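Ankyrin repeat domain-containing protein EMB506, chloroplastic (Arabidopsis thaliana, PDB 6JD6) is involved in initial proplastid differentiation during embryo development, is required for correct cotyledon and leaf margin development, and has molecular condensate scaffold activity. Local coordinates at residues D140-K143 / D144-A148; Q124-L127 / M128-I132; G244-A247 / L248-A251; L252-G255 / R256-S260. All coordinates share one frame; numbering follows the deposited sequence.

Overall arrangement
Following the chain from the N terminus, the four contacts come in the order 2, 1, 3, 4; all are local, and they lie in series without nesting or crossing. Contact 2 is two turns of helix 125-133 in ANK 1. Contact 1 closes the tight loop leading from ANK 1 into helix 148-154 of ANK 2, and packs on contact 2 where Ala-148 CB meets Met-128 CE. Contact 3 lies about 30 Å from contact 1, centre to centre, and starts helix 247-252 of ANK 5. Contact 4 follows directly, turning the chain into helix 260-269, and touches contact 3 where Ser-260 OG meets Ala-251 O. Contacts 2 and 4 sit on opposite sides of the chain's centre.

Contact 1 (D140-K143 / D144-A148); sequences DVDK and DNQTA. With SO4 (sulfate ion), chain K.
Asp-142 folds back onto Asp-144, Asn-145 and Gln-146 to make the tight loop that joins two ankyrin repeats and delivers the chain to helix 148-154. Four hydrogen bonds define it. Two are backbone pairs: Asn-145 N to Asp-142 O (3.1 Å), closing a type I beta turn, and Asp-142 N to Gln-146 O (3.0 Å). With the positive phi of Asn-145 (54°), this pattern resembles a type I turn with a G1 bulge. The other two converge on one carboxylate oxygen: Asp-142 OD1 takes Asp-144 N at 2.8 Å, an Asx turn, and Gln-146 N at 3.0 Å. The donors approach from opposite faces of the carboxylate plane, each well out of it, clamping the group between them. The chi1 of 64° sets CG between the Asp-142 backbone N and carbonyl carbon, folding the carboxylate over the turn. Asp-142 OD2 is held from outside by Gln-117.

Apolar packing is slight: Val-141 CG1 meets Thr-147 CG2 obliquely at 3.8 Å. Thr-147 is the N-cap of helix 148-154 and its N bonds to His-150 ND1, as in the TPLH motif of ankyrin repeats, here TALH.

The remaining polar ends have weaker or outside partners. Lys-143 NZ makes a long salt bridge to Asp-144 OD2 (3.7 Å). Gln-146 NE2 bonds to Asp-175 and, weakly, to a sulfate probably from the crystallisation liquor. One water joins the two acidic side chains, 2.9 Å from both Asp-142 OD2 and Asp-144 OD2.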
# COMPACT_ATOMS: atom_id res chain seq x y z
N ASP A 140 -13.25 -3.23 -9.84
CA ASP A 140 -12.98 -1.95 -10.50
C ASP A 140 -11.49 -1.63 -10.45
O ASP A 140 -10.87 -1.73 -9.39
CB ASP A 140 -13.78 -0.84 -9.82
CG ASP A 140 -13.53 0.52 -10.44
OD1 ASP A 140 -12.84 1.34 -9.79
OD2 ASP A 140 -14.00 0.76 -11.57
N VAL A 141 -10.91 -1.27 -11.59
CA VAL A 141 -9.47 -1.02 -11.67
C VAL A 141 -9.12 0.46 -11.77
O VAL A 141 -9.92 1.26 -12.26
CB VAL A 141 -8.82 -1.76 -12.86
CG1 VAL A 141 -8.90 -3.27 -12.66
CG2 VAL A 141 -9.49 -1.36 -14.17
N ASP A 142 -7.92 0.82 -11.32
CA ASP A 142 -7.46 2.20 -11.44
C ASP A 142 -6.56 2.41 -12.66
O ASP A 142 -6.57 1.61 -13.59
CB ASP A 142 -6.79 2.69 -10.15
CG ASP A 142 -5.51 1.93 -9.80
OD1 ASP A 142 -4.95 1.22 -10.66
OD2 ASP A 142 -5.05 2.05 -8.64
N LYS A 143 -5.77 3.48 -12.62
CA LYS A 143 -4.90 3.84 -13.74
C LYS A 143 -3.77 2.83 -13.94
O LYS A 143 -3.17 2.77 -15.02
CB LYS A 143 -4.30 5.22 -13.49
CG LYS A 143 -3.49 5.28 -12.20
CD LYS A 143 -3.03 6.70 -11.90
CE LYS A 143 -1.89 6.70 -10.90
NZ LYS A 143 -2.28 6.03 -9.63
N ASP A 144 -3.48 2.05 -12.90
CA ASP A 144 -2.44 1.02 -12.96
C ASP A 144 -3.04 -0.38 -12.99
O ASP A 144 -2.38 -1.36 -12.64
CB ASP A 144 -1.50 1.16 -11.76
CG ASP A 144 -0.67 2.43 -11.81
OD1 ASP A 144 -0.32 2.86 -12.93
OD2 ASP A 144 -0.38 2.99 -10.73
N ASN A 145 -4.31 -0.45 -13.40
CA ASN A 145 -5.06 -1.71 -13.47
C ASN A 145 -5.07 -2.48 -12.15
O ASN A 145 -5.14 -3.71 -12.15
CB ASN A 145 -4.54 -2.59 -14.61
CG ASN A 145 -4.52 -1.86 -15.94
OD1 ASN A 145 -3.57 -1.98 -16.71
ND2 ASN A 145 -5.56 -1.09 -16.21
N GLN A 146 -5.01 -1.76 -11.04
CA GLN A 146 -5.09 -2.38 -9.72
C GLN A 146 -6.50 -2.30 -9.16
O GLN A 146 -7.19 -1.28 -9.32
CB GLN A 146 -4.12 -1.72 -8.74
CG GLN A 146 -2.64 -1.95 -9.07
CD GLN A 146 -1.72 -1.42 -7.98
OE1 GLN A 146 -2.07 -0.49 -7.25
NE2 GLN A 146 -0.54 -2.01 -7.86
N THR A 147 -6.93 -3.36 -8.49
CA THR A 147 -8.22 -3.37 -7.82
C THR A 147 -8.01 -3.07 -6.34
O THR A 147 -6.88 -2.93 -5.88
CB THR A 147 -8.91 -4.73 -7.95
OG1 THR A 147 -8.18 -5.71 -7.19
CG2 THR A 147 -8.97 -5.17 -9.40
N ALA A 148 -9.11 -2.98 -5.61
CA ALA A 148 -9.06 -2.79 -4.17
C ALA A 148 -8.30 -3.93 -3.49
O ALA A 148 -7.64 -3.72 -2.47
CB ALA A 148 -10.46 -2.67 -3.60
S SO4 K . 3.13 -0.26 -6.77
O1 SO4 K . 3.96 -1.37 -6.32
O2 SO4 K . 1.99 -0.77 -7.54
O3 SO4 K . 2.62 0.48 -5.62
O4 SO4 K . 3.92 0.63 -7.62
O HOH W 1 -11.66 -2.46 -6.97
O HOH W 2 -9.13 0.23 -7.76
O HOH W 3 -2.18 2.61 -8.53

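Contact 2 (Q124-L127 / M128-I132); sequences QIQL and MDNLI
Met-128, Asp-129, Asn-130 and Leu-131 each send their backbone N to the carbonyl four residues earlier, with lengths from 3.0 Å for Asp-129 N to Ile-125 O up to 3.2 Å for Leu-131 N to Leu-127 O, the ladder of a regular alpha helix whose N-cap is Gln-124. On one face the ladder is reinforced by an i to i+4 side-chain bond, Gln-126 NE2 to Asn-130 OD1 (2.8 Å). The oxygen lies almost in the Gln-126 amide plane, whereas NE2 stands above the Asn-130 carbonyl plane, and the two amides are turned 40° apart. Gln-126 reaches forward because its CG is anti to the backbone N (chi1 -177°) while the chain bends at chi2 (58°). The other end of this amide, OE1, receives a water at 2.9 Å that also contacts Asp-129 OD2 weakly.

Asp-129 lies alongside Ile-125, with OD2 4.2 Å from Ile-125 CG2, but its firm partner is His-163, which bonds to OD1. Met-128 CG passes 3.2 Å from Gln-124 O before its thioether heads away toward Val-160 and Leu-164. Gln-124 NE2 bonds to the backbone of the chain of another protein, which also packs on Gln-126 and Leu-127. Ile-125 and Met-128 pack on helix 158-166, and Met-128 and Leu-131 on helix 115-121, the packing typical of the second helix of an ankyrin repeat.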
# COMPACT_ATOMS: atom_id res chain seq x y z
N GLN A 124 -12.28 0.44 6.29
CA GLN A 124 -13.70 0.78 6.30
C GLN A 124 -14.52 -0.24 5.52
O GLN A 124 -15.02 0.04 4.43
CB GLN A 124 -13.91 2.18 5.71
CG GLN A 124 -13.27 3.30 6.52
CD GLN A 124 -14.13 3.75 7.70
OE1 GLN A 124 -14.93 2.97 8.23
NE2 GLN A 124 -13.97 5.00 8.11
N ILE A 125 -14.65 -1.43 6.09
CA ILE A 125 -15.27 -2.55 5.39
C ILE A 125 -16.74 -2.29 5.04
O ILE A 125 -17.16 -2.51 3.90
CB ILE A 125 -15.12 -3.86 6.19
CG1 ILE A 125 -13.66 -4.34 6.12
CG2 ILE A 125 -16.05 -4.93 5.66
CD1 ILE A 125 -13.40 -5.60 6.91
N GLN A 126 -17.52 -1.82 6.00
CA GLN A 126 -18.93 -1.54 5.76
C GLN A 126 -19.13 -0.51 4.65
O GLN A 126 -20.01 -0.67 3.79
CB GLN A 126 -19.62 -1.08 7.05
CG GLN A 126 -21.12 -0.83 6.88
CD GLN A 126 -21.86 -2.05 6.38
OE1 GLN A 126 -21.89 -3.09 7.05
NE2 GLN A 126 -22.46 -1.94 5.20
N LEU A 127 -18.31 0.53 4.64
CA LEU A 127 -18.40 1.55 3.59
C LEU A 127 -18.04 1.00 2.22
O LEU A 127 -18.60 1.41 1.21
CB LEU A 127 -17.53 2.77 3.93
CG LEU A 127 -18.03 3.62 5.10
CD1 LEU A 127 -17.11 4.81 5.31
CD2 LEU A 127 -19.47 4.08 4.86
N MET A 128 -17.10 0.05 2.19
CA MET A 128 -16.77 -0.65 0.95
C MET A 128 -17.98 -1.42 0.44
O MET A 128 -18.33 -1.32 -0.74
CB MET A 128 -15.61 -1.62 1.16
CG MET A 128 -14.30 -0.94 1.52
SD MET A 128 -12.95 -2.13 1.72
CE MET A 128 -12.73 -2.67 0.03
N ASP A 129 -18.61 -2.18 1.33
CA ASP A 129 -19.79 -2.95 0.98
C ASP A 129 -20.90 -2.07 0.42
O ASP A 129 -21.56 -2.45 -0.55
CB ASP A 129 -20.31 -3.76 2.18
CG ASP A 129 -19.43 -4.96 2.50
OD1 ASP A 129 -18.55 -5.30 1.68
OD2 ASP A 129 -19.63 -5.59 3.57
N ASN A 130 -21.11 -0.90 1.02
CA ASN A 130 -22.11 0.04 0.53
C ASN A 130 -21.85 0.48 -0.91
O ASN A 130 -22.77 0.57 -1.72
CB ASN A 130 -22.21 1.26 1.45
CG ASN A 130 -22.70 0.91 2.84
OD1 ASN A 130 -23.20 -0.19 3.08
ND2 ASN A 130 -22.57 1.85 3.76
N LEU A 131 -20.59 0.76 -1.21
CA LEU A 131 -20.20 1.14 -2.57
C LEU A 131 -20.46 0.01 -3.55
O LEU A 131 -21.03 0.22 -4.62
CB LEU A 131 -18.72 1.52 -2.61
CG LEU A 131 -18.36 2.97 -2.28
CD1 LEU A 131 -16.86 3.13 -2.27
CD2 LEU A 131 -18.99 3.91 -3.29
N ILE A 132 -20.03 -1.19 -3.17
CA ILE A 132 -20.17 -2.36 -4.02
C ILE A 132 -21.64 -2.72 -4.24
O ILE A 132 -22.07 -2.96 -5.37
CB ILE A 132 -19.41 -3.57 -3.43
CG1 ILE A 132 -17.90 -3.28 -3.41
CG2 ILE A 132 -19.69 -4.84 -4.22
CD1 ILE A 132 -17.09 -4.29 -2.64
O HOH W 4 -19.70 -5.05 6.96

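Contact 3 (G244-A247 / L248-A251); sequences GKLA and LDLA
The first turn of helix 247-252 is capped by one of its own side chains: the backbone N of Leu-246, the N-cap residue, donates to Asp-249 OD2 at 2.8 Å, with an N-H...O angle of 162°. This is one half of a capping box, since the N3 side chain returns to the N-cap N while leucine has no polar group to reciprocate. The N-H meets OD2 on its anti side, 29° out of the carboxylate plane. Asp-249 gets there with CG beside its own backbone N (chi1 -64°), and OD2 also lies 3.5 Å from Lys-245 CA and 3.6 Å from Leu-246 CB.

In ankyrin repeats this site carries the TPLH tetrapeptide; here LALD takes its place, so Asp-249 stands where the histidine would be. The neighbouring repeat still supplies one, His-216, whose NE2 bonds to Lys-245 O.

The helical bonding begins loosely. Leu-246 O accepts weak bonds from both Asp-249 N and Leu-250 N, and the first firm rung is Ala-251 N to Ala-247 O at 2.9 Å. Among the apolar groups, Leu-246 CB and Leu-248 CB touch at 4.1 Å. Leu-250 packs on His-216, Val-219 and Trp-212, and Ala-251 on Leu-263, Val-264 and Leu-267 of helix 260-269.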
# COMPACT_ATOMS: atom_id res chain seq x y z
N GLY A 244 17.20 -13.91 -17.30
CA GLY A 244 17.81 -15.21 -17.04
C GLY A 244 18.11 -15.58 -15.60
O GLY A 244 18.86 -16.52 -15.35
N LYS A 245 17.53 -14.86 -14.64
CA LYS A 245 17.82 -15.13 -13.23
C LYS A 245 16.91 -16.20 -12.63
O LYS A 245 15.68 -16.12 -12.73
CB LYS A 245 17.67 -13.86 -12.39
CG LYS A 245 18.44 -12.65 -12.89
CD LYS A 245 17.97 -11.42 -12.13
CE LYS A 245 18.63 -10.13 -12.62
NZ LYS A 245 18.09 -8.96 -11.87
N LEU A 246 17.52 -17.19 -11.98
CA LEU A 246 16.79 -18.16 -11.17
C LEU A 246 16.61 -17.58 -9.77
O LEU A 246 17.35 -16.69 -9.37
CB LEU A 246 17.58 -19.46 -11.05
CG LEU A 246 17.69 -20.36 -12.28
CD1 LEU A 246 18.72 -21.46 -12.04
CD2 LEU A 246 16.33 -20.95 -12.62
N ALA A 247 15.63 -18.09 -9.03
CA ALA A 247 15.51 -17.75 -7.62
C ALA A 247 16.81 -18.09 -6.90
O ALA A 247 17.23 -17.39 -5.98
CB ALA A 247 14.33 -18.49 -6.98
N LEU A 248 17.46 -19.16 -7.34
CA LEU A 248 18.77 -19.55 -6.83
C LEU A 248 19.78 -18.41 -6.92
O LEU A 248 20.56 -18.18 -5.99
CB LEU A 248 19.30 -20.77 -7.58
CG LEU A 248 20.70 -21.24 -7.19
CD1 LEU A 248 20.72 -21.67 -5.72
CD2 LEU A 248 21.15 -22.39 -8.09
N ASP A 249 19.78 -17.69 -8.04
CA ASP A 249 20.67 -16.54 -8.22
C ASP A 249 20.38 -15.45 -7.19
O ASP A 249 21.30 -14.83 -6.66
CB ASP A 249 20.55 -15.98 -9.64
CG ASP A 249 21.01 -16.98 -10.69
OD1 ASP A 249 22.06 -17.61 -10.48
OD2 ASP A 249 20.30 -17.15 -11.71
N LEU A 250 19.10 -15.22 -6.91
CA LEU A 250 18.71 -14.21 -5.93
C LEU A 250 19.12 -14.62 -4.52
O LEU A 250 19.42 -13.77 -3.68
CB LEU A 250 17.20 -13.96 -5.97
CG LEU A 250 16.64 -13.36 -7.26
CD1 LEU A 250 15.20 -12.92 -7.07
CD2 LEU A 250 17.48 -12.20 -7.72
N ALA A 251 19.13 -15.92 -4.27
CA ALA A 251 19.55 -16.43 -2.97
C ALA A 251 21.05 -16.23 -2.77
O ALA A 251 21.49 -15.80 -1.71
CB ALA A 251 19.20 -17.91 -2.83

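Contact 4 (L252-G255 / R256-S260); sequences LCFG and RDFKS. With SO4 (sulfate ion), chain H; SO4 (sulfate ion), chain C.
Phe-254 and Phe-258 pack together across the loop that reverses the chain between the two helices of ANK 5. In this aromatic pair the ring centroids are 5.3 Å apart and the planes inclined by 45°, an oblique meeting. Phe-254 CD1 sits over one face of the Phe-258 ring, toward its rim, and lies 3.7 Å from Phe-258 CD1. The side chains cross at about a right angle, and their roots are close too, with the Phe-254 and Phe-258 CB atoms at 3.6 Å.

The polar contact is a short hydrogen bond from Ser-260 OG to Gly-255 O, 2.6 Å long and in the carbonyl plane. With OG beside the Ser-260 backbone N (chi1 -64°), the hydroxyl points back at the loop; Ala-251 O also lies near it, at most a weak second acceptor for its single proton. Gly-255 closes a type I turn through its N to Leu-252 O (3.1 Å), then leaves the helical conformation with a phi of 69°. A water spans the next step, 2.6 Å from Phe-254 O and 2.9 Å from Arg-256 O.

The bonds from this loop to two sulfates, probably from the crystallisation liquor, are weak: one ion meets Lys-259 N and Ser-260 N, the other Lys-259 NZ.

Arg-222 ties the loop to the preceding repeat by bonding to Phe-258 O through NE and accepting Lys-259 NZ at its carbonyl. Backbone bonds from Cys-253 and Arg-256 reach the chain of another protein. The loop links the end of helix 247-252 to the start of helix 260-269, beside the turn between helices 214-220 and 224-232.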
# COMPACT_ATOMS: atom_id res chain seq x y z
N LEU A 252 21.82 -16.52 -3.82
CA LEU A 252 23.28 -16.48 -3.76
C LEU A 252 23.86 -15.07 -3.76
O LEU A 252 24.92 -14.84 -3.18
CB LEU A 252 23.87 -17.25 -4.95
CG LEU A 252 23.66 -18.76 -5.04
CD1 LEU A 252 23.91 -19.22 -6.47
CD2 LEU A 252 24.59 -19.48 -4.08
N CYS A 253 23.19 -14.15 -4.43
CA CYS A 253 23.80 -12.87 -4.79
C CYS A 253 24.06 -11.92 -3.61
O CYS A 253 24.91 -11.03 -3.71
CB CYS A 253 22.99 -12.16 -5.87
SG CYS A 253 21.47 -11.38 -5.30
N PHE A 254 23.35 -12.09 -2.51
CA PHE A 254 23.54 -11.24 -1.34
C PHE A 254 24.81 -11.60 -0.57
O PHE A 254 25.28 -10.82 0.25
CB PHE A 254 22.33 -11.32 -0.41
CG PHE A 254 21.13 -10.55 -0.89
CD1 PHE A 254 20.83 -9.30 -0.37
CD2 PHE A 254 20.31 -11.08 -1.87
CE1 PHE A 254 19.72 -8.59 -0.81
CE2 PHE A 254 19.19 -10.38 -2.32
CZ PHE A 254 18.90 -9.13 -1.78
N GLY A 255 25.36 -12.78 -0.84
CA GLY A 255 26.54 -13.25 -0.12
C GLY A 255 26.20 -13.54 1.33
O GLY A 255 25.04 -13.80 1.66
N ARG A 256 27.20 -13.50 2.20
CA ARG A 256 26.98 -13.83 3.61
C ARG A 256 26.12 -12.81 4.36
O ARG A 256 25.91 -11.69 3.89
CB ARG A 256 28.32 -14.03 4.32
CG ARG A 256 29.36 -12.97 4.01
CD ARG A 256 30.59 -13.13 4.90
NE ARG A 256 31.16 -14.47 4.82
CZ ARG A 256 32.29 -14.77 4.19
NH1 ARG A 256 32.98 -13.82 3.58
NH2 ARG A 256 32.73 -16.02 4.18
N ASP A 257 25.60 -13.22 5.51
CA ASP A 257 24.86 -12.34 6.43
C ASP A 257 23.52 -11.84 5.91
O ASP A 257 23.01 -10.82 6.37
CB ASP A 257 25.74 -11.16 6.87
CG ASP A 257 27.05 -11.61 7.48
OD1 ASP A 257 27.08 -12.70 8.10
OD2 ASP A 257 28.05 -10.87 7.34
N PHE A 258 22.93 -12.57 4.96
CA PHE A 258 21.59 -12.26 4.48
C PHE A 258 20.75 -13.53 4.37
O PHE A 258 19.87 -13.63 3.52
CB PHE A 258 21.64 -11.56 3.12
CG PHE A 258 21.98 -10.09 3.20
CD1 PHE A 258 20.98 -9.14 3.31
CD2 PHE A 258 23.30 -9.67 3.17
CE1 PHE A 258 21.30 -7.79 3.39
CE2 PHE A 258 23.62 -8.33 3.24
CZ PHE A 258 22.62 -7.39 3.35
N LYS A 259 21.05 -14.51 5.23
CA LYS A 259 20.35 -15.79 5.25
C LYS A 259 20.47 -16.52 3.92
O LYS A 259 19.61 -17.32 3.56
CB LYS A 259 18.88 -15.59 5.65
CG LYS A 259 18.71 -15.09 7.08
CD LYS A 259 17.61 -14.05 7.19
CE LYS A 259 16.24 -14.67 7.04
NZ LYS A 259 15.19 -13.62 6.90
N SER A 260 21.55 -16.25 3.20
CA SER A 260 21.72 -16.75 1.84
C SER A 260 21.85 -18.27 1.79
O SER A 260 21.25 -18.91 0.94
CB SER A 260 22.94 -16.10 1.18
OG SER A 260 22.74 -14.71 1.04
S SO4 H . 24.12 -17.12 5.92
O1 SO4 H . 25.34 -17.66 6.51
O2 SO4 H . 23.07 -18.13 5.95
O3 SO4 H . 23.69 -15.95 6.69
O4 SO4 H . 24.38 -16.72 4.54
S SO4 C . 12.30 -16.12 8.10
O1 SO4 C . 12.85 -16.42 9.42
O2 SO4 C . 11.24 -17.09 7.78
O3 SO4 C . 11.72 -14.78 8.10
O4 SO4 C . 13.37 -16.17 7.11
O HOH W 5 27.14 -9.97 1.90